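Local coordinates for checkpoint serine/threonine-protein kinase BUB1 (Saccharomyces cerevisiae, PDB 3ESL), which acts as a serine/threonine kinase in the mitotic spindle assembly checkpoint, delaying anaphase until chromosomes are bioriented, the chain here being its conserved N-terminal domain, at residues N93-S98 with S122-N127; F117-S122 with Y149-R154. All coordinates share one frame; numbering follows the deposited sequence.

Contact 1: N93-S98 with S122-N127; sequences NNFHES and SKLLEN
F95 and L124 meet because both swing CG anti to their own backbone N: a chi1 of 169° carries the phenyl ring of F95 toward the helix that ends at N127, and a chi1 of 180° sends the isobutyl group of L124 out to meet it. The branch carbon CG of L124 lies 4.0 Å from CE1 of F95, approaching the ring obliquely. Beyond CG the leucine fork reaches past the ring to S98, whose CB stands 3.8 Å from CD1 of L124, with CD2 of L124 at nearly the same range. A small residue suits this position, since the leucine methyls can come close to the helix backbone there. L125, one residue on, adds its CD2 at the rim of the phenyl ring, near the ring plane and 4.2 Å from CZ of F95. No hydrogen bond spans the two segments; branched aliphatic carbons against an aromatic ring make an apolar contact.

The helix bearing F95 is capped by N94, its N-cap. OD1 of N94 accepts from the backbone N of E97 at 3.0 Å in a nearly straight bond (168°), the donor lying above the amide carbonyl plane, and this satisfies an N-H of the first turn. Asparagine, with its short amide, is well suited to this task.

In the TPR-like array, the N-terminal turn of helix 95-108 thus packs on the C-terminal part of its antiparallel neighbour, helix 115-127. L125 also touches L137 of helix 131-143, and both F95 and L125 reach helix 177-186, at R185 and L182.

Contact 2: F117-S122 with Y149-R154; sequences FYEEFS and YNRLLR
E119 and R151 form a side-on salt bridge in which each carboxylate oxygen has its own guanidinium nitrogen. NE of R151 gives OE2 of E119 a nearly straight bond of 3.2 Å (170°), in the guanidinium plane and on the syn lone pair of the oxygen. NH2 of R151 is closer to OE1 of E119, at 2.8 Å, but more bent, at 135°, and tilted from both planes. The two flat groups are nevertheless almost coplanar. Beneath the charges lies an apolar layer: CG of E119 rests 3.9 Å from CD2 of L152, and the same methyl comes within 4.3 Å of CB of Y118. Glutamate suits its site by offering methylenes to the leucine and a carboxylate to the arginine.

The segments 117-122 and 149-154 run nearly parallel, 22° apart, their axes 10.6 Å from each other at closest approach. Such side-by-side alignment of a helix with the next but one is consistent with the TPR-like, all-alpha stack of this domain, in which helix 131-143 comes between them in the sequence; its A142 touches L152.

Further out, S155, one turn beyond R151, steadies the carboxylate through a hydrogen bond between its OG and OE2 of E119. A bend at chi3 turns the guanidinium of R151 toward E119, and its side chain also rests on S115 and L116. Y118 directs its hydroxyl elsewhere, to O of T112 and ND2 of N144.

In the fold
Helix 115-127 carries one segment of each contact, and S122 belongs to both. The centres of the two contacts lie about 16 Å apart, contact 2 toward the helix start and contact 1 toward its end. Along the chain the segments alternate: 93-98, 117-122, 122-127, then 149-154. Contact 1 joins the shared helix to helix 95-108 before it, whereas contact 2 skips helix 131-143 to reach helix 149-165. One helix is thereby tied both to its predecessor and to the next-but-one helix, a pattern consistent with the stacked helices of the TPR-like N-terminal domain of BUB1.

Contact 1: N93-S98 with S122-N127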
loop_
_atom_site.group_PDB
_atom_site.type_symbol
_atom_site.label_atom_id
_atom_site.label_comp_id
_atom_site.label_asym_id
_atom_site.label_seq_id
_atom_site.Cartn_x
_atom_site.Cartn_y
_atom_site.Cartn_z
ATOM N N ASN A 93 4.203 -7.722 -10.559
ATOM C CA ASN A 93 4.127 -8.947 -11.360
ATOM C C ASN A 93 3.521 -10.131 -10.592
ATOM O O ASN A 93 3.661 -11.281 -10.996
ATOM C CB ASN A 93 5.518 -9.308 -11.900
ATOM C CG ASN A 93 6.474 -9.769 -10.809
ATOM O OD1 ASN A 93 6.342 -9.390 -9.641
ATOM N ND2 ASN A 93 7.445 -10.597 -11.189
ATOM N N ASN A 94 2.848 -9.848 -9.476
ATOM C CA ASN A 94 2.332 -10.909 -8.612
ATOM C C ASN A 94 0.967 -10.545 -8.058
ATOM O O ASN A 94 0.886 -9.917 -7.001
ATOM C CB ASN A 94 3.314 -11.171 -7.458
ATOM C CG ASN A 94 3.004 -12.439 -6.682
ATOM O OD1 ASN A 94 1.851 -12.875 -6.569
ATOM N ND2 ASN A 94 4.048 -13.040 -6.126
ATOM N N PHE A 95 -0.095 -10.942 -8.759
ATOM C CA PHE A 95 -1.455 -10.610 -8.340
ATOM C C PHE A 95 -1.770 -11.134 -6.938
ATOM O O PHE A 95 -2.329 -10.416 -6.116
ATOM C CB PHE A 95 -2.522 -11.135 -9.311
ATOM C CG PHE A 95 -3.920 -11.039 -8.760
ATOM C CD1 PHE A 95 -4.618 -9.831 -8.805
ATOM C CD2 PHE A 95 -4.516 -12.130 -8.131
ATOM C CE1 PHE A 95 -5.901 -9.728 -8.268
ATOM C CE2 PHE A 95 -5.798 -12.040 -7.596
ATOM C CZ PHE A 95 -6.496 -10.831 -7.661
ATOM N N HIS A 96 -1.419 -12.392 -6.677
ATOM C CA HIS A 96 -1.799 -12.987 -5.403
ATOM C C HIS A 96 -1.163 -12.296 -4.203
ATOM O O HIS A 96 -1.830 -12.074 -3.199
ATOM C CB HIS A 96 -1.561 -14.493 -5.391
ATOM C CG HIS A 96 -2.572 -15.241 -6.196
ATOM N ND1 HIS A 96 -3.893 -15.339 -5.817
ATOM C CD2 HIS A 96 -2.466 -15.900 -7.374
ATOM C CE1 HIS A 96 -4.556 -16.038 -6.721
ATOM N NE2 HIS A 96 -3.714 -16.392 -7.675
ATOM N N GLU A 97 0.112 -11.956 -4.322
ATOM C CA GLU A 97 0.787 -11.239 -3.243
ATOM C C GLU A 97 0.272 -9.813 -3.132
ATOM O O GLU A 97 0.111 -9.313 -2.025
ATOM C CB GLU A 97 2.304 -11.291 -3.406
ATOM C CG GLU A 97 2.851 -12.679 -3.047
ATOM C CD GLU A 97 2.454 -13.106 -1.638
ATOM O OE1 GLU A 97 2.805 -12.379 -0.687
ATOM O OE2 GLU A 97 1.773 -14.152 -1.478
ATOM N N SER A 98 -0.007 -9.177 -4.273
ATOM C CA SER A 98 -0.663 -7.843 -4.248
ATOM C C SER A 98 -2.013 -7.893 -3.537
ATOM O O SER A 98 -2.265 -7.109 -2.610
ATOM C CB SER A 98 -0.835 -7.256 -5.663
ATOM O OG SER A 98 0.424 -6.930 -6.231
ATOM N N SER A 122 -9.650 -1.699 -5.804
ATOM C CA SER A 122 -10.574 -1.906 -6.930
ATOM C C SER A 122 -9.826 -1.975 -8.261
ATOM O O SER A 122 -10.141 -2.833 -9.107
ATOM C CB SER A 122 -11.650 -0.815 -6.973
ATOM O OG SER A 122 -12.478 -0.979 -8.124
ATOM N N LYS A 123 -8.855 -1.077 -8.455
ATOM C CA LYS A 123 -8.039 -1.064 -9.673
ATOM C C LYS A 123 -7.320 -2.405 -9.849
ATOM O O LYS A 123 -7.278 -2.948 -10.957
ATOM C CB LYS A 123 -7.042 0.096 -9.669
ATOM C CG LYS A 123 -6.205 0.218 -10.949
ATOM C CD LYS A 123 -5.172 1.356 -10.864
ATOM C CE LYS A 123 -3.924 0.957 -10.063
ATOM N NZ LYS A 123 -3.060 -0.044 -10.775
ATOM N N LEU A 124 -6.773 -2.950 -8.759
ATOM C CA LEU A 124 -6.105 -4.256 -8.845
ATOM C C LEU A 124 -7.079 -5.329 -9.352
ATOM O O LEU A 124 -6.746 -6.095 -10.272
ATOM C CB LEU A 124 -5.501 -4.657 -7.484
ATOM C CG LEU A 124 -4.782 -6.011 -7.462
ATOM C CD1 LEU A 124 -3.407 -5.910 -8.074
ATOM C CD2 LEU A 124 -4.696 -6.555 -6.040
ATOM N N LEU A 125 -8.267 -5.384 -8.753
ATOM C CA LEU A 125 -9.264 -6.378 -9.118
ATOM C C LEU A 125 -9.741 -6.135 -10.545
ATOM O O LEU A 125 -9.931 -7.090 -11.296
ATOM C CB LEU A 125 -10.451 -6.351 -8.166
ATOM C CG LEU A 125 -10.180 -6.741 -6.710
ATOM C CD1 LEU A 125 -11.481 -6.768 -5.922
ATOM C CD2 LEU A 125 -9.452 -8.091 -6.640
ATOM N N GLU A 126 -9.916 -4.863 -10.905
ATOM C CA GLU A 126 -10.330 -4.512 -12.279
ATOM C C GLU A 126 -9.346 -5.041 -13.328
ATOM O O GLU A 126 -9.756 -5.713 -14.299
ATOM C CB GLU A 126 -10.531 -2.995 -12.423
ATOM C CG GLU A 126 -10.661 -2.546 -13.890
ATOM C CD GLU A 126 -10.889 -1.057 -14.065
ATOM O OE1 GLU A 126 -10.730 -0.276 -13.092
ATOM O OE2 GLU A 126 -11.239 -0.665 -15.202
ATOM N N ASN A 127 -8.066 -4.743 -13.136
ATOM C CA ASN A 127 -7.005 -5.209 -14.030
ATOM C C ASN A 127 -6.925 -6.735 -14.095
ATOM O O ASN A 127 -6.594 -7.300 -15.145
ATOM C CB ASN A 127 -5.651 -4.610 -13.643
ATOM C CG ASN A 127 -5.590 -3.101 -13.858
ATOM O OD1 ASN A 127 -6.311 -2.547 -14.687
ATOM N ND2 ASN A 127 -4.718 -2.435 -13.115
#

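Contact 2: F117-S122 with Y149-R154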
loop_
_atom_site.group_PDB
_atom_site.type_symbol
_atom_site.label_atom_id
_atom_site.label_comp_id
_atom_site.label_asym_id
_atom_site.label_seq_id
_atom_site.Cartn_x
_atom_site.Cartn_y
_atom_site.Cartn_z
ATOM N N PHE A 117 -7.646 3.697 -0.565
ATOM C CA PHE A 117 -7.514 2.259 -0.344
ATOM C C PHE A 117 -8.450 1.515 -1.294
ATOM O O PHE A 117 -8.034 0.606 -2.027
ATOM C CB PHE A 117 -7.820 1.888 1.108
ATOM C CG PHE A 117 -7.906 0.399 1.344
ATOM C CD1 PHE A 117 -6.757 -0.350 1.574
ATOM C CD2 PHE A 117 -9.142 -0.261 1.306
ATOM C CE1 PHE A 117 -6.837 -1.742 1.771
ATOM C CE2 PHE A 117 -9.229 -1.650 1.507
ATOM C CZ PHE A 117 -8.071 -2.390 1.746
ATOM N N TYR A 118 -9.711 1.928 -1.291
ATOM C CA TYR A 118 -10.715 1.261 -2.123
ATOM C C TYR A 118 -10.467 1.483 -3.599
ATOM O O TYR A 118 -10.646 0.555 -4.403
ATOM C CB TYR A 118 -12.110 1.716 -1.712
ATOM C CG TYR A 118 -12.402 1.342 -0.288
ATOM C CD1 TYR A 118 -12.934 0.092 0.040
ATOM C CD2 TYR A 118 -12.123 2.233 0.750
ATOM C CE1 TYR A 118 -13.178 -0.251 1.371
ATOM C CE2 TYR A 118 -12.367 1.895 2.074
ATOM C CZ TYR A 118 -12.893 0.661 2.377
ATOM O OH TYR A 118 -13.129 0.339 3.690
ATOM N N GLU A 119 -10.046 2.694 -3.963
ATOM C CA GLU A 119 -9.717 2.995 -5.375
ATOM C C GLU A 119 -8.609 2.095 -5.926
ATOM O O GLU A 119 -8.734 1.518 -7.016
ATOM C CB GLU A 119 -9.341 4.471 -5.544
ATOM C CG GLU A 119 -10.524 5.408 -5.295
ATOM C CD GLU A 119 -10.129 6.879 -5.209
ATOM O OE1 GLU A 119 -9.006 7.184 -4.748
ATOM O OE2 GLU A 119 -10.958 7.737 -5.601
ATOM N N GLU A 120 -7.525 1.977 -5.164
ATOM C CA GLU A 120 -6.386 1.164 -5.577
ATOM C C GLU A 120 -6.678 -0.339 -5.566
ATOM O O GLU A 120 -6.282 -1.049 -6.495
ATOM C CB GLU A 120 -5.157 1.503 -4.723
ATOM C CG GLU A 120 -4.643 2.939 -4.949
ATOM C CD GLU A 120 -4.053 3.164 -6.342
ATOM O OE1 GLU A 120 -3.476 2.223 -6.931
ATOM O OE2 GLU A 120 -4.163 4.303 -6.848
ATOM N N PHE A 121 -7.364 -0.810 -4.526
ATOM C CA PHE A 121 -7.721 -2.216 -4.404
ATOM C C PHE A 121 -8.677 -2.569 -5.558
ATOM O O PHE A 121 -8.501 -3.582 -6.245
ATOM C CB PHE A 121 -8.358 -2.454 -3.032
ATOM C CG PHE A 121 -8.464 -3.916 -2.619
ATOM C CD1 PHE A 121 -8.106 -4.951 -3.482
ATOM C CD2 PHE A 121 -8.966 -4.234 -1.360
ATOM C CE1 PHE A 121 -8.226 -6.294 -3.084
ATOM C CE2 PHE A 121 -9.107 -5.571 -0.962
ATOM C CZ PHE A 121 -8.732 -6.593 -1.818
ATOM N N SER A 122 -9.650 -1.699 -5.804
ATOM C CA SER A 122 -10.574 -1.906 -6.930
ATOM C C SER A 122 -9.826 -1.975 -8.261
ATOM O O SER A 122 -10.141 -2.833 -9.107
ATOM C CB SER A 122 -11.650 -0.815 -6.973
ATOM O OG SER A 122 -12.478 -0.979 -8.124
ATOM N N TYR A 149 -14.830 11.612 0.079
ATOM C CA TYR A 149 -16.016 10.873 -0.344
ATOM C C TYR A 149 -16.417 11.125 -1.799
ATOM O O TYR A 149 -16.697 10.181 -2.542
ATOM C CB TYR A 149 -17.176 11.191 0.599
ATOM C CG TYR A 149 -18.387 10.318 0.400
ATOM C CD1 TYR A 149 -18.441 9.032 0.946
ATOM C CD2 TYR A 149 -19.489 10.780 -0.325
ATOM C CE1 TYR A 149 -19.561 8.220 0.765
ATOM C CE2 TYR A 149 -20.619 9.975 -0.508
ATOM C CZ TYR A 149 -20.645 8.702 0.040
ATOM O OH TYR A 149 -21.755 7.907 -0.133
ATOM N N ASN A 150 -16.450 12.391 -2.207
ATOM C CA ASN A 150 -16.909 12.730 -3.551
ATOM C C ASN A 150 -16.010 12.198 -4.655
ATOM O O ASN A 150 -16.488 11.802 -5.725
ATOM C CB ASN A 150 -17.135 14.239 -3.695
ATOM C CG ASN A 150 -18.400 14.709 -2.989
ATOM O OD1 ASN A 150 -19.392 13.982 -2.901
ATOM N ND2 ASN A 150 -18.373 15.936 -2.490
ATOM N N ARG A 151 -14.704 12.180 -4.397
ATOM C CA ARG A 151 -13.764 11.627 -5.361
ATOM C C ARG A 151 -14.041 10.142 -5.590
ATOM O O ARG A 151 -13.970 9.663 -6.728
ATOM C CB ARG A 151 -12.326 11.828 -4.895
ATOM C CG ARG A 151 -11.306 11.633 -6.003
ATOM C CD ARG A 151 -9.904 11.678 -5.449
ATOM N NE ARG A 151 -9.617 10.482 -4.659
ATOM C CZ ARG A 151 -8.728 10.440 -3.673
ATOM N NH1 ARG A 151 -8.052 11.535 -3.343
ATOM N NH2 ARG A 151 -8.527 9.307 -3.011
ATOM N N LEU A 152 -14.352 9.425 -4.507
ATOM C CA LEU A 152 -14.689 8.001 -4.577
ATOM C C LEU A 152 -15.902 7.793 -5.486
ATOM O O LEU A 152 -15.917 6.886 -6.317
ATOM C CB LEU A 152 -14.972 7.455 -3.172
ATOM C CG LEU A 152 -15.090 5.955 -2.857
ATOM C CD1 LEU A 152 -16.481 5.400 -3.140
ATOM C CD2 LEU A 152 -13.992 5.126 -3.541
ATOM N N LEU A 153 -16.906 8.651 -5.332
ATOM C CA LEU A 153 -18.113 8.592 -6.176
ATOM C C LEU A 153 -17.804 8.809 -7.658
ATOM O O LEU A 153 -18.409 8.162 -8.516
ATOM C CB LEU A 153 -19.187 9.576 -5.689
ATOM C CG LEU A 153 -19.785 9.409 -4.285
ATOM C CD1 LEU A 153 -20.991 10.325 -4.134
ATOM C CD2 LEU A 153 -20.176 7.971 -3.960
ATOM N N ARG A 154 -16.864 9.704 -7.955
ATOM C CA ARG A 154 -16.433 9.931 -9.336
ATOM C C ARG A 154 -15.628 8.753 -9.879
ATOM O O ARG A 154 -15.740 8.416 -11.060
ATOM C CB ARG A 154 -15.637 11.231 -9.466
ATOM C CG ARG A 154 -16.443 12.481 -9.144
ATOM C CD ARG A 154 -15.759 13.750 -9.647
ATOM N NE ARG A 154 -14.505 14.031 -8.951
ATOM C CZ ARG A 154 -14.416 14.634 -7.767
ATOM N NH1 ARG A 154 -15.510 15.024 -7.118
ATOM N NH2 ARG A 154 -13.224 14.838 -7.224
#